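Local coordinates for protein acyl-CoA dehydrogenase (Slackia heliotrinireducens, PDB 4RM7) that belongs to the acyl-CoA dehydrogenase family and has its three-part build, two helical domains with a beta domain between them, at residues F49-V59 with D69-L80. Numbering follows the deposited sequence.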
ATOM      1  N   PHE A  49      13.397 -11.230  37.195  1.00 51.70           N
ATOM      2  CA  PHE A  49      12.095 -11.076  36.553  1.00 52.10           C
ATOM      3  C   PHE A  49      11.013 -11.818  37.328  1.00 57.30           C
ATOM      4  O   PHE A  49       9.939 -11.276  37.534  1.00 61.86           O
ATOM      5  CB  PHE A  49      12.121 -11.549  35.095  1.00 47.47           C
ATOM      6  CG  PHE A  49      10.759 -11.676  34.483  1.00 45.21           C
ATOM      7  CD1 PHE A  49      10.124 -10.563  33.937  1.00 45.66           C
ATOM      8  CD2 PHE A  49      10.094 -12.901  34.468  1.00 44.01           C
ATOM      9  CE1 PHE A  49       8.848 -10.656  33.371  1.00 42.37           C
ATOM     10  CE2 PHE A  49       8.805 -13.017  33.891  1.00 44.96           C
ATOM     11  CZ  PHE A  49       8.182 -11.887  33.347  1.00 40.94           C
ATOM     12  N   VAL A  50      11.276 -13.046  37.768  1.00 55.25           N
ATOM     13  CA  VAL A  50      10.229 -13.773  38.483  1.00 54.42           C
ATOM     14  C   VAL A  50      10.127 -13.295  39.921  1.00 56.42           C
ATOM     15  O   VAL A  50       9.169 -13.615  40.609  1.00 58.53           O
ATOM     16  CB  VAL A  50      10.448 -15.292  38.473  1.00 54.32           C
ATOM     17  CG1 VAL A  50      10.211 -15.845  37.082  1.00 52.82           C
ATOM     18  CG2 VAL A  50      11.835 -15.656  39.000  1.00 51.51           C
ATOM     19  N   ASP A  51      11.101 -12.512  40.356  1.00 59.28           N
ATOM     20  CA  ASP A  51      11.095 -11.949  41.694  1.00 59.73           C
ATOM     21  C   ASP A  51      10.436 -10.595  41.699  1.00 56.79           C
ATOM     22  O   ASP A  51      10.346  -9.951  42.725  1.00 62.90           O
ATOM     23  CB  ASP A  51      12.512 -11.818  42.233  1.00 62.79           C
ATOM     24  CG  ASP A  51      13.075 -13.125  42.700  1.00 66.79           C
ATOM     25  OD1 ASP A  51      12.291 -14.050  42.949  1.00 68.41           O
ATOM     26  OD2 ASP A  51      14.306 -13.231  42.807  1.00 66.10           O
ATOM     27  N   LEU A  52       9.969 -10.166  40.539  1.00 49.70           N
ATOM     28  CA  LEU A  52       9.412  -8.840  40.379  1.00 51.74           C
ATOM     29  C   LEU A  52       8.151  -8.648  41.187  1.00 58.34           C
ATOM     30  O   LEU A  52       7.396  -9.581  41.399  1.00 64.88           O
ATOM     31  CB  LEU A  52       9.079  -8.592  38.921  1.00 48.34           C
ATOM     32  CG  LEU A  52      10.082  -7.787  38.117  1.00 54.88           C
ATOM     33  CD1 LEU A  52       9.628  -7.704  36.678  1.00 41.25           C
ATOM     34  CD2 LEU A  52      10.234  -6.410  38.716  1.00 61.49           C
ATOM     35  N   ASP A  53       7.927  -7.430  41.643  1.00 48.21           N
ATOM     36  CA  ASP A  53       6.682  -7.131  42.302  1.00 54.17           C
ATOM     37  C   ASP A  53       5.704  -6.742  41.226  1.00 61.20           C
ATOM     38  O   ASP A  53       5.792  -5.678  40.656  1.00 66.50           O
ATOM     39  CB  ASP A  53       6.842  -5.972  43.279  1.00 56.44           C
ATOM     40  CG  ASP A  53       5.535  -5.583  43.938  1.00 69.20           C
ATOM     41  OD1 ASP A  53       5.438  -4.476  44.486  1.00 82.33           O
ATOM     42  OD2 ASP A  53       4.596  -6.387  43.915  1.00 72.93           O
ATOM     43  N   PHE A  54       4.735  -7.603  40.993  1.00 53.35           N
ATOM     44  CA  PHE A  54       3.814  -7.431  39.903  1.00 48.00           C
ATOM     45  C   PHE A  54       2.566  -6.726  40.375  1.00 53.58           C
ATOM     46  O   PHE A  54       1.588  -6.655  39.665  1.00 62.45           O
ATOM     47  CB  PHE A  54       3.497  -8.764  39.243  1.00 51.38           C
ATOM     48  CG  PHE A  54       4.609  -9.288  38.390  1.00 45.78           C
ATOM     49  CD1 PHE A  54       4.949  -8.658  37.223  1.00 49.81           C
ATOM     50  CD2 PHE A  54       5.308 -10.406  38.760  1.00 44.70           C
ATOM     51  CE1 PHE A  54       5.969  -9.135  36.438  1.00 38.82           C
ATOM     52  CE2 PHE A  54       6.331 -10.886  37.985  1.00 45.04           C
ATOM     53  CZ  PHE A  54       6.662 -10.250  36.820  1.00 42.10           C
ATOM     54  N   ASN A  55       2.614  -6.215  41.594  1.00 55.97           N
ATOM     55  CA  ASN A  55       1.527  -5.426  42.136  1.00 60.96           C
ATOM     56  C   ASN A  55       0.241  -6.205  42.193  1.00 58.93           C
ATOM     57  O   ASN A  55      -0.822  -5.672  41.959  1.00 58.46           O
ATOM     58  CB  ASN A  55       1.327  -4.165  41.312  1.00 55.28           C
ATOM     59  CG  ASN A  55       0.631  -3.073  42.081  1.00 60.47           C
ATOM     60  OD1 ASN A  55       0.777  -2.964  43.288  1.00 68.35           O
ATOM     61  ND2 ASN A  55      -0.118  -2.251  41.381  1.00 57.30           N
ATOM     62  N   GLY A  56       0.363  -7.484  42.492  1.00 54.93           N
ATOM     63  CA  GLY A  56      -0.774  -8.318  42.798  1.00 52.09           C
ATOM     64  C   GLY A  56      -1.479  -8.858  41.587  1.00 56.75           C
ATOM     65  O   GLY A  56      -2.438  -9.592  41.702  1.00 64.24           O
ATOM     66  N   PHE A  57      -0.996  -8.504  40.414  1.00 53.16           N
ATOM     67  CA  PHE A  57      -1.540  -9.063  39.203  1.00 49.15           C
ATOM     68  C   PHE A  57      -1.084 -10.490  39.035  1.00 55.99           C
ATOM     69  O   PHE A  57      -0.036 -10.863  39.518  1.00 64.86           O
ATOM     70  CB  PHE A  57      -1.147  -8.224  38.012  1.00 41.82           C
ATOM     71  CG  PHE A  57      -1.933  -6.970  37.895  1.00 45.13           C
ATOM     72  CD1 PHE A  57      -3.212  -6.997  37.407  1.00 43.02           C
ATOM     73  CD2 PHE A  57      -1.402  -5.774  38.295  1.00 46.08           C
ATOM     74  CE1 PHE A  57      -3.950  -5.848  37.306  1.00 43.10           C
ATOM     75  CE2 PHE A  57      -2.132  -4.619  38.201  1.00 47.83           C
ATOM     76  CZ  PHE A  57      -3.410  -4.654  37.705  1.00 43.84           C
ATOM     77  N   GLY A  58      -1.886 -11.289  38.355  1.00 52.26           N
ATOM     78  CA  GLY A  58      -1.501 -12.643  38.030  1.00 46.78           C
ATOM     79  C   GLY A  58      -0.682 -12.697  36.754  1.00 48.98           C
ATOM     80  O   GLY A  58      -1.221 -12.987  35.680  1.00 46.99           O
ATOM     81  N   VAL A  59       0.619 -12.414  36.863  1.00 45.35           N
ATOM     82  CA  VAL A  59       1.496 -12.419  35.694  1.00 46.06           C
ATOM     83  C   VAL A  59       2.225 -13.756  35.507  1.00 51.27           C
ATOM     84  O   VAL A  59       2.243 -14.314  34.405  1.00 52.72           O
ATOM     85  CB  VAL A  59       2.525 -11.272  35.771  1.00 45.78           C
ATOM     86  CG1 VAL A  59       3.537 -11.391  34.649  1.00 42.63           C
ATOM     87  CG2 VAL A  59       1.819  -9.944  35.680  1.00 39.73           C
ATOM     88  N   ASP A  69      -3.822 -12.836  34.437  1.00 49.12           N
ATOM     89  CA  ASP A  69      -4.338 -11.522  34.084  1.00 48.50           C
ATOM     90  C   ASP A  69      -3.651 -11.065  32.793  1.00 52.73           C
ATOM     91  O   ASP A  69      -2.544 -10.500  32.829  1.00 49.96           O
ATOM     92  CB  ASP A  69      -4.101 -10.520  35.213  1.00 44.42           C
ATOM     93  CG  ASP A  69      -4.876 -10.862  36.490  1.00 55.96           C
ATOM     94  OD1 ASP A  69      -5.983 -11.452  36.401  1.00 68.03           O
ATOM     95  OD2 ASP A  69      -4.378 -10.529  37.595  1.00 53.91           O
ATOM     96  N   LEU A  70      -4.311 -11.314  31.663  1.00 42.95           N
ATOM     97  CA  LEU A  70      -3.691 -11.155  30.342  1.00 47.56           C
ATOM     98  C   LEU A  70      -3.292  -9.707  29.989  1.00 46.80           C
ATOM     99  O   LEU A  70      -2.210  -9.479  29.454  1.00 45.75           O
ATOM    100  CB  LEU A  70      -4.622 -11.706  29.258  1.00 42.28           C
ATOM    101  CG  LEU A  70      -3.982 -11.867  27.880  1.00 40.55           C
ATOM    102  CD1 LEU A  70      -2.762 -12.743  27.935  1.00 37.68           C
ATOM    103  CD2 LEU A  70      -4.951 -12.474  26.936  1.00 37.57           C
ATOM    104  N   PHE A  71      -4.157  -8.739  30.278  1.00 41.06           N
ATOM    105  CA  PHE A  71      -3.818  -7.344  30.038  1.00 40.99           C
ATOM    106  C   PHE A  71      -2.550  -6.980  30.802  1.00 47.51           C
ATOM    107  O   PHE A  71      -1.666  -6.322  30.257  1.00 44.41           O
ATOM    108  CB  PHE A  71      -4.960  -6.414  30.440  1.00 35.13           C
ATOM    109  CG  PHE A  71      -4.697  -4.966  30.140  1.00 36.67           C
ATOM    110  CD1 PHE A  71      -4.288  -4.569  28.871  1.00 44.60           C
ATOM    111  CD2 PHE A  71      -4.859  -3.992  31.116  1.00 39.60           C
ATOM    112  CE1 PHE A  71      -4.039  -3.214  28.578  1.00 45.13           C
ATOM    113  CE2 PHE A  71      -4.606  -2.628  30.836  1.00 44.12           C
ATOM    114  CZ  PHE A  71      -4.203  -2.244  29.565  1.00 41.66           C
ATOM    115  N   ALA A  72      -2.450  -7.431  32.053  1.00 44.73           N
ATOM    116  CA  ALA A  72      -1.246  -7.181  32.849  1.00 45.29           C
ATOM    117  C   ALA A  72      -0.006  -7.786  32.197  1.00 43.04           C
ATOM    118  O   ALA A  72       1.037  -7.132  32.093  1.00 43.30           O
ATOM    119  CB  ALA A  72      -1.413  -7.722  34.261  1.00 43.62           C
ATOM    120  N   GLN A  73      -0.129  -9.039  31.771  1.00 38.70           N
ATOM    121  CA  GLN A  73       0.945  -9.719  31.071  1.00 38.89           C
ATOM    122  C   GLN A  73       1.386  -8.949  29.824  1.00 41.96           C
ATOM    123  O   GLN A  73       2.577  -8.844  29.533  1.00 44.95           O
ATOM    124  CB  GLN A  73       0.505 -11.127  30.693  1.00 35.72           C
ATOM    125  CG  GLN A  73       0.529 -12.109  31.844  1.00 35.60           C
ATOM    126  CD  GLN A  73      -0.055 -13.458  31.443  1.00 45.63           C
ATOM    127  OE1 GLN A  73      -0.975 -13.526  30.611  1.00 47.43           O
ATOM    128  NE2 GLN A  73       0.480 -14.537  32.020  1.00 45.58           N
ATOM    129  N   VAL A  74       0.410  -8.412  29.103  1.00 44.68           N
ATOM    130  CA  VAL A  74       0.652  -7.618  27.919  1.00 48.30           C
ATOM    131  C   VAL A  74       1.424  -6.336  28.224  1.00 50.82           C
ATOM    132  O   VAL A  74       2.364  -5.970  27.506  1.00 47.47           O
ATOM    133  CB  VAL A  74      -0.678  -7.289  27.239  1.00 45.05           C
ATOM    134  CG1 VAL A  74      -0.561  -6.067  26.338  1.00 38.11           C
ATOM    135  CG2 VAL A  74      -1.146  -8.490  26.469  1.00 40.45           C
ATOM    136  N   LEU A  75       1.048  -5.659  29.298  1.00 43.34           N
ATOM    137  CA  LEU A  75       1.781  -4.466  29.700  1.00 37.94           C
ATOM    138  C   LEU A  75       3.226  -4.830  30.053  1.00 44.42           C
ATOM    139  O   LEU A  75       4.152  -4.088  29.713  1.00 46.33           O
ATOM    140  CB  LEU A  75       1.095  -3.767  30.877  1.00 38.63           C
ATOM    141  CG  LEU A  75      -0.307  -3.206  30.626  1.00 41.00           C
ATOM    142  CD1 LEU A  75      -0.892  -2.651  31.929  1.00 43.03           C
ATOM    143  CD2 LEU A  75      -0.301  -2.134  29.521  1.00 40.08           C
ATOM    144  N   VAL A  76       3.422  -5.980  30.706  1.00 42.60           N
ATOM    145  CA  VAL A  76       4.770  -6.402  31.095  1.00 39.79           C
ATOM    146  C   VAL A  76       5.589  -6.658  29.836  1.00 41.71           C
ATOM    147  O   VAL A  76       6.663  -6.077  29.659  1.00 43.31           O
ATOM    148  CB  VAL A  76       4.755  -7.655  32.007  1.00 41.21           C
ATOM    149  CG1 VAL A  76       6.120  -8.280  32.097  1.00 43.03           C
ATOM    150  CG2 VAL A  76       4.287  -7.302  33.403  1.00 41.07           C
ATOM    151  N   ILE A  77       5.057  -7.468  28.928  1.00 39.11           N
ATOM    152  CA  ILE A  77       5.777  -7.804  27.696  1.00 36.63           C
ATOM    153  C   ILE A  77       6.007  -6.616  26.774  1.00 40.41           C
ATOM    154  O   ILE A  77       7.102  -6.458  26.236  1.00 45.65           O
ATOM    155  CB  ILE A  77       5.049  -8.895  26.934  1.00 37.03           C
ATOM    156  CG1 ILE A  77       5.045 -10.165  27.777  1.00 37.70           C
ATOM    157  CG2 ILE A  77       5.713  -9.145  25.563  1.00 41.18           C
ATOM    158  CD1 ILE A  77       3.923 -11.082  27.447  1.00 49.20           C
ATOM    159  N   GLU A  78       5.001  -5.761  26.606  1.00 43.77           N
ATOM    160  CA  GLU A  78       5.178  -4.578  25.759  1.00 41.69           C
ATOM    161  C   GLU A  78       6.272  -3.659  26.330  1.00 42.84           C
ATOM    162  O   GLU A  78       7.104  -3.150  25.589  1.00 46.92           O
ATOM    163  CB  GLU A  78       3.862  -3.806  25.598  1.00 35.80           C
ATOM    164  CG  GLU A  78       4.028  -2.396  25.051  1.00 31.74           C
ATOM    165  CD  GLU A  78       2.754  -1.534  25.134  1.00 41.68           C
ATOM    166  OE1 GLU A  78       1.932  -1.748  26.046  1.00 46.95           O
ATOM    167  OE2 GLU A  78       2.577  -0.624  24.286  1.00 46.64           O
ATOM    168  N   GLU A  79       6.296  -3.479  27.646  1.00 39.83           N
ATOM    169  CA  GLU A  79       7.267  -2.574  28.239  1.00 32.77           C
ATOM    170  C   GLU A  79       8.701  -3.103  28.188  1.00 41.16           C
ATOM    171  O   GLU A  79       9.632  -2.335  27.942  1.00 39.41           O
ATOM    172  CB  GLU A  79       6.889  -2.250  29.689  1.00 36.69           C
ATOM    173  CG  GLU A  79       7.814  -1.224  30.392  1.00 43.38           C
ATOM    174  CD  GLU A  79       7.922   0.163  29.697  1.00 64.29           C
ATOM    175  OE1 GLU A  79       7.325   0.411  28.617  1.00 69.13           O
ATOM    176  OE2 GLU A  79       8.626   1.029  30.254  1.00 62.20           O
ATOM    177  N   LEU A  80       8.888  -4.404  28.406  1.00 39.31           N
ATOM    178  CA  LEU A  80      10.233  -4.965  28.386  1.00 36.22           C
ATOM    179  C   LEU A  80      10.770  -4.957  26.956  1.00 37.30           C
ATOM    180  O   LEU A  80      11.953  -4.719  26.734  1.00 41.21           O
ATOM    181  CB  LEU A  80      10.242  -6.386  28.965  1.00 37.82           C
ATOM    182  CG  LEU A  80       9.946  -6.382  30.464  1.00 42.81           C
ATOM    183  CD1 LEU A  80       9.930  -7.768  31.004  1.00 44.00           C
ATOM    184  CD2 LEU A  80      10.961  -5.518  31.212  1.00 43.21           C
TER
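Asp69 OD2 is gripped by two groups: the backbone N of Gly58 at 2.7 Å, in a nearly straight bond that comes down from above the carboxylate plane, and the guanidinium of Arg63, which makes a salt bridge to the same oxygen. Asp69 OD2 also lies at the edge of the Phe57 ring, near its plane, and that ring stands almost perpendicular to the carboxylate (89°). This junction lies in the all-helical N-terminal domain of the acyl-CoA dehydrogenase fold, where the end of helix 43-50 and the loop after it lie along helix 70-84 from Leu80 to its beginning at Asp69. Gly58 returns the bond through its O, which accepts from Asp69 N at 2.9 Å, so the pair is tied both ways just ahead of the helix. Gly58 centres an inverse gamma turn, closed by a weak bond from Val59 N to Phe57 O, with its own N and O both used by Asp69. One turn into the helix, Gln73 extends its side chain beyond CG and gives NE2 to Val59 O at 3.0 Å, with the acceptor close to its amide plane.

Apolar side chains make up the rest of the contact. Phe57 CD1 is 3.7 Å from Ala72 CB. The two methyls of Val76 part company: CG1, anti to the backbone N (chi1 165°), meets the edge of the Phe49 ring, 3.8 Å from Phe49 CE1, and CG2 meets Phe54 CE1 at 3.9 Å. Phe54 is itself held between Leu52 CB over one face and Val59 CB over the other, and its CZ sits over a face of Phe49. Helix 10-26 packs against the same region, with Tyr22 touching Phe49 and Val19 touching Leu80, and Phe90 stacks on the Phe49 ring. Phe49 CE1 lies 3.9 Å from Leu80 CD1.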